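Local coordinates for telomerase reverse transcriptase (Candida albicans SC5314, PDB 6ZDQ), which probably elongates telomeres by adding short sequence repeats to chromosome ends, copying a template within its RNA subunit as a reverse transcriptase, at residues Asp544-Leu548 with Lys558-Gly562; Leu331-Asp337 with Asp496-Pro502. All coordinates share one frame; numbering follows the deposited sequence.

Contact 1 of 2, residues Asp544-Leu548 with Lys558-Gly562; sequences DFVGL and KRNSG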
# COMPACT_ATOMS: atom_id res chain seq x y z
N ASP A 544 -22.96 0.53 3.67
CA ASP A 544 -21.53 0.27 3.55
C ASP A 544 -20.80 1.39 4.29
O ASP A 544 -20.76 2.54 3.81
CB ASP A 544 -21.11 0.20 2.09
CG ASP A 544 -21.92 -0.81 1.30
OD1 ASP A 544 -22.44 -1.77 1.90
OD2 ASP A 544 -22.04 -0.64 0.06
N PHE A 545 -20.20 1.06 5.44
CA PHE A 545 -19.52 2.08 6.23
C PHE A 545 -18.03 2.16 5.89
O PHE A 545 -17.58 3.17 5.33
CB PHE A 545 -19.72 1.78 7.72
CG PHE A 545 -18.90 2.64 8.64
CD1 PHE A 545 -19.00 4.01 8.59
CD2 PHE A 545 -18.02 2.06 9.55
CE1 PHE A 545 -18.24 4.81 9.43
CE2 PHE A 545 -17.26 2.86 10.39
CZ PHE A 545 -17.37 4.23 10.32
N VAL A 546 -17.28 1.11 6.17
CA VAL A 546 -15.89 1.02 5.71
C VAL A 546 -15.65 -0.39 5.20
O VAL A 546 -15.47 -1.33 5.98
CB VAL A 546 -14.87 1.34 6.82
CG1 VAL A 546 -13.45 1.16 6.29
CG2 VAL A 546 -15.06 2.75 7.36
N GLY A 547 -15.65 -0.54 3.87
CA GLY A 547 -15.34 -1.81 3.23
C GLY A 547 -16.21 -2.97 3.67
O GLY A 547 -15.93 -4.11 3.31
N LEU A 548 -17.25 -2.68 4.45
CA LEU A 548 -18.13 -3.70 5.01
C LEU A 548 -19.57 -3.38 4.64
O LEU A 548 -19.96 -2.21 4.61
CB LEU A 548 -17.99 -3.77 6.55
CG LEU A 548 -16.61 -4.13 7.12
CD1 LEU A 548 -16.58 -3.86 8.62
CD2 LEU A 548 -16.27 -5.58 6.83
N LYS A 558 -21.07 -8.57 5.91
CA LYS A 558 -20.37 -9.33 4.88
C LYS A 558 -19.46 -8.36 4.13
O LYS A 558 -19.90 -7.28 3.73
CB LYS A 558 -21.35 -10.02 3.92
CG LYS A 558 -22.43 -9.12 3.33
CD LYS A 558 -23.31 -9.90 2.37
CE LYS A 558 -24.37 -9.01 1.73
NZ LYS A 558 -25.29 -8.44 2.74
N ARG A 559 -18.20 -8.76 3.96
CA ARG A 559 -17.19 -7.84 3.45
C ARG A 559 -17.45 -7.50 1.99
O ARG A 559 -17.74 -8.38 1.17
CB ARG A 559 -15.80 -8.46 3.61
CG ARG A 559 -14.68 -7.65 2.98
CD ARG A 559 -13.31 -8.18 3.39
NE ARG A 559 -12.93 -7.72 4.73
CZ ARG A 559 -12.23 -6.61 4.96
NH1 ARG A 559 -11.82 -5.86 3.94
NH2 ARG A 559 -11.92 -6.26 6.20
N ASN A 560 -17.36 -6.21 1.66
CA ASN A 560 -17.45 -5.76 0.28
C ASN A 560 -16.28 -6.32 -0.52
O ASN A 560 -15.23 -6.68 0.02
CB ASN A 560 -17.46 -4.24 0.19
CG ASN A 560 -18.76 -3.63 0.69
OD1 ASN A 560 -18.77 -2.85 1.64
ND2 ASN A 560 -19.86 -3.97 0.03
N SER A 561 -16.45 -6.35 -1.85
CA SER A 561 -15.41 -6.87 -2.74
C SER A 561 -14.30 -5.83 -2.83
O SER A 561 -14.19 -5.08 -3.81
CB SER A 561 -15.99 -7.22 -4.10
OG SER A 561 -15.00 -7.78 -4.94
N GLY A 562 -13.47 -5.80 -1.80
CA GLY A 562 -12.42 -4.80 -1.70
C GLY A 562 -11.07 -5.36 -1.27
O GLY A 562 -10.30 -4.66 -0.60

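Contact 2 of 2, residues Leu331-Asp337 with Asp496-Pro502; sequences LFILKFD and DFLLVTP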
# COMPACT_ATOMS: atom_id res chain seq x y z
N LEU A 331 -33.17 0.08 14.62
CA LEU A 331 -31.97 0.85 14.95
C LEU A 331 -31.91 2.13 14.15
O LEU A 331 -32.20 2.14 12.95
CB LEU A 331 -30.72 0.01 14.70
CG LEU A 331 -30.69 -1.33 15.45
CD1 LEU A 331 -29.54 -2.20 14.97
CD2 LEU A 331 -30.60 -1.08 16.94
N PHE A 332 -31.53 3.22 14.81
CA PHE A 332 -31.29 4.50 14.15
C PHE A 332 -29.80 4.61 13.85
O PHE A 332 -28.99 4.79 14.76
CB PHE A 332 -31.76 5.66 15.02
CG PHE A 332 -33.23 5.63 15.35
CD1 PHE A 332 -34.17 6.08 14.43
CD2 PHE A 332 -33.67 5.16 16.58
CE1 PHE A 332 -35.52 6.05 14.73
CE2 PHE A 332 -35.02 5.13 16.88
CZ PHE A 332 -35.94 5.57 15.96
N ILE A 333 -29.44 4.52 12.57
CA ILE A 333 -28.04 4.51 12.15
C ILE A 333 -27.66 5.89 11.63
O ILE A 333 -28.49 6.61 11.06
CB ILE A 333 -27.78 3.41 11.10
CG1 ILE A 333 -28.26 2.05 11.61
CG2 ILE A 333 -26.30 3.31 10.77
CD1 ILE A 333 -29.61 1.63 11.08
N LEU A 334 -26.39 6.25 11.82
CA LEU A 334 -25.88 7.56 11.40
C LEU A 334 -24.45 7.38 10.91
O LEU A 334 -23.53 7.19 11.72
CB LEU A 334 -25.96 8.57 12.54
CG LEU A 334 -27.19 9.48 12.52
CD1 LEU A 334 -27.13 10.47 13.66
CD2 LEU A 334 -27.29 10.22 11.20
N LYS A 335 -24.27 7.43 9.59
CA LYS A 335 -22.96 7.29 8.97
C LYS A 335 -22.56 8.64 8.37
O LYS A 335 -23.21 9.13 7.45
CB LYS A 335 -22.97 6.20 7.89
CG LYS A 335 -21.61 5.88 7.30
CD LYS A 335 -21.36 6.62 6.00
CE LYS A 335 -19.99 6.28 5.43
NZ LYS A 335 -19.73 6.97 4.14
N PHE A 336 -21.49 9.23 8.91
CA PHE A 336 -20.97 10.49 8.40
C PHE A 336 -19.45 10.47 8.45
O PHE A 336 -18.85 9.64 9.14
CB PHE A 336 -21.53 11.70 9.17
CG PHE A 336 -21.18 11.71 10.63
CD1 PHE A 336 -21.90 10.95 11.53
CD2 PHE A 336 -20.16 12.51 11.11
CE1 PHE A 336 -21.60 10.96 12.88
CE2 PHE A 336 -19.85 12.53 12.46
CZ PHE A 336 -20.57 11.76 13.34
N ASP A 337 -18.84 11.39 7.71
CA ASP A 337 -17.39 11.46 7.61
C ASP A 337 -16.95 12.92 7.51
O ASP A 337 -17.75 13.81 7.22
CB ASP A 337 -16.86 10.67 6.41
CG ASP A 337 -17.33 11.24 5.08
OD1 ASP A 337 -18.55 11.43 4.91
OD2 ASP A 337 -16.47 11.51 4.22
N ASP A 496 -14.22 8.44 9.26
CA ASP A 496 -15.62 8.07 9.08
C ASP A 496 -16.22 7.63 10.41
O ASP A 496 -15.59 6.91 11.19
CB ASP A 496 -15.76 6.94 8.05
CG ASP A 496 -15.30 7.36 6.65
OD1 ASP A 496 -14.07 7.47 6.44
OD2 ASP A 496 -16.16 7.57 5.77
N PHE A 497 -17.45 8.09 10.67
CA PHE A 497 -18.13 7.85 11.93
C PHE A 497 -19.39 7.04 11.71
O PHE A 497 -20.04 7.15 10.66
CB PHE A 497 -18.49 9.17 12.63
CG PHE A 497 -17.31 9.98 13.08
CD1 PHE A 497 -16.51 10.64 12.15
CD2 PHE A 497 -17.01 10.11 14.42
CE1 PHE A 497 -15.43 11.39 12.56
CE2 PHE A 497 -15.92 10.87 14.83
CZ PHE A 497 -15.14 11.51 13.90
N LEU A 498 -19.75 6.23 12.71
CA LEU A 498 -20.95 5.42 12.66
C LEU A 498 -21.60 5.41 14.03
O LEU A 498 -20.92 5.31 15.05
CB LEU A 498 -20.63 3.98 12.22
CG LEU A 498 -21.83 3.07 11.94
CD1 LEU A 498 -22.62 3.57 10.74
CD2 LEU A 498 -21.38 1.63 11.73
N LEU A 499 -22.93 5.51 14.04
CA LEU A 499 -23.70 5.47 15.28
C LEU A 499 -24.92 4.59 15.08
O LEU A 499 -25.68 4.79 14.13
CB LEU A 499 -24.12 6.87 15.73
CG LEU A 499 -24.94 6.97 17.02
CD1 LEU A 499 -24.50 8.17 17.83
CD2 LEU A 499 -26.43 7.06 16.72
N VAL A 500 -25.09 3.60 15.96
CA VAL A 500 -26.24 2.71 15.92
C VAL A 500 -26.84 2.67 17.32
O VAL A 500 -26.15 2.35 18.29
CB VAL A 500 -25.86 1.29 15.47
CG1 VAL A 500 -27.08 0.40 15.45
CG2 VAL A 500 -25.20 1.33 14.09
N THR A 501 -28.13 3.01 17.43
CA THR A 501 -28.81 2.96 18.72
C THR A 501 -30.31 2.87 18.50
O THR A 501 -30.82 3.47 17.55
CB THR A 501 -28.47 4.18 19.58
OG1 THR A 501 -29.18 4.09 20.83
CG2 THR A 501 -28.86 5.48 18.87
N PRO A 502 -31.03 2.11 19.33
CA PRO A 502 -32.50 2.15 19.26
C PRO A 502 -33.11 3.37 19.91
O PRO A 502 -34.29 3.66 19.66
CB PRO A 502 -32.92 0.87 20.00
CG PRO A 502 -31.82 0.65 20.98
CD PRO A 502 -30.56 1.12 20.32

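Contact 1 of 2, residues Asp544-Leu548 with Lys558-Gly562
Gly547 and Asn560 make the one hydrogen bond between the two segments. Asn560 N donates to Gly547 O at 3.0 Å. The N-H...O angle is 147°, and the donor sits above the carbonyl plane. Asn560 CB also rests 3.5 Å from Gly547 O. Asn560 CB is directed toward the 544-548 segment. Asn560 CG is anti to the carbonyl carbon (chi1 -71°), which brings OD1 against the Leu548 backbone, where its angle to Leu548 N is too poor for a hydrogen bond. The Asp544 carboxylate crosses this amide at a steep tilt, the planes being 77° apart. Asn560 ND2 and Asp544 OD1 are 3.9 Å apart, so this is contact without a hydrogen bond. Leu548 pairs with Arg559 as a non-hydrogen-bonded antiparallel pair, and both side chains lie on the same face of the sheet. Leu548 CD2 approaches Arg559 CA at 4.2 Å. The Arg559 chain bends at its third torsion, and Leu548 CD2 lies over one face of its guanidinium. Further out, Lys558 bonds through its backbone to Glu549, and its NZ is held by Asn551 OD1. Leu548 and Arg559 also touch helix 307-325. Position and sequence are consistent with motif E, the primer grip of reverse transcriptases, a short antiparallel hairpin. One backbone hydrogen bond thus joins the segments; carboxylate and amide touch without bonding, and Leu548 meets Arg559 by van der Waals contact.

Contact 2 of 2, residues Leu331-Asp337 with Asp496-Pro502
Phe336 and Phe497 lie with their ring planes 6° apart but slid past each other, centroids 5.0 Å apart, and barely overlap. Over one face of the Phe336 ring sits Phe497 CB, 3.6 Å from the centroid, a CH-pi contact. Phe336 reaches it with CG between the backbone N and the carbonyl carbon (chi1 61°). The edge of the Phe497 ring meets Phe336 O. At the other end, the Phe332 ring turns an edge to Thr501 O and Pro502 O. The Asp337 and Asp496 carboxylates lie side by side, their planes nearly parallel, with their OD2 atoms 4.2 Å apart. Lys335 NZ makes a long salt bridge to Asp496 OD2 at 4.0 Å. The two antiparallel strands are central in the palm sheet; their sequences fit motifs A and C, whose aspartates hold catalytic magnesium ions in related polymerases. Paired backbone bonds join Phe332 with Thr501, Leu334 with Leu499 and Phe336 with Phe497, that from Thr501 N to Phe332 O being weak. Ile333 CG2 touches Leu498 CD1 at 3.7 Å, and Leu331 CD1 meets Val500 CG1 at 3.6 Å. Helix 307-325 packs on Leu498 and Val500, while helix 504-514 packs on Leu334, Phe336 and Leu499.

Overall arrangement
Of the elements concerned here, helix 307-325 is the earliest in the chain, and it packs against both contacts. Strand 332-337 follows. Contact 2 then closes a loop of 158 residues, when strand 496-501 returns beside it. The chain passes through helix 504-514 and strand 532-534, which completes the palm sheet beside strand 332-337. Contact 1 opens only after this and closes a short loop of nine residues. The two are in series, neither nested nor crossed, with centres 16 Å apart. Phe545 joins them: its ring leaves the 544-548 loop and packs on Lys335, Asp496, Phe497 and Leu498. The small three-stranded sheet is thus tied to the palm.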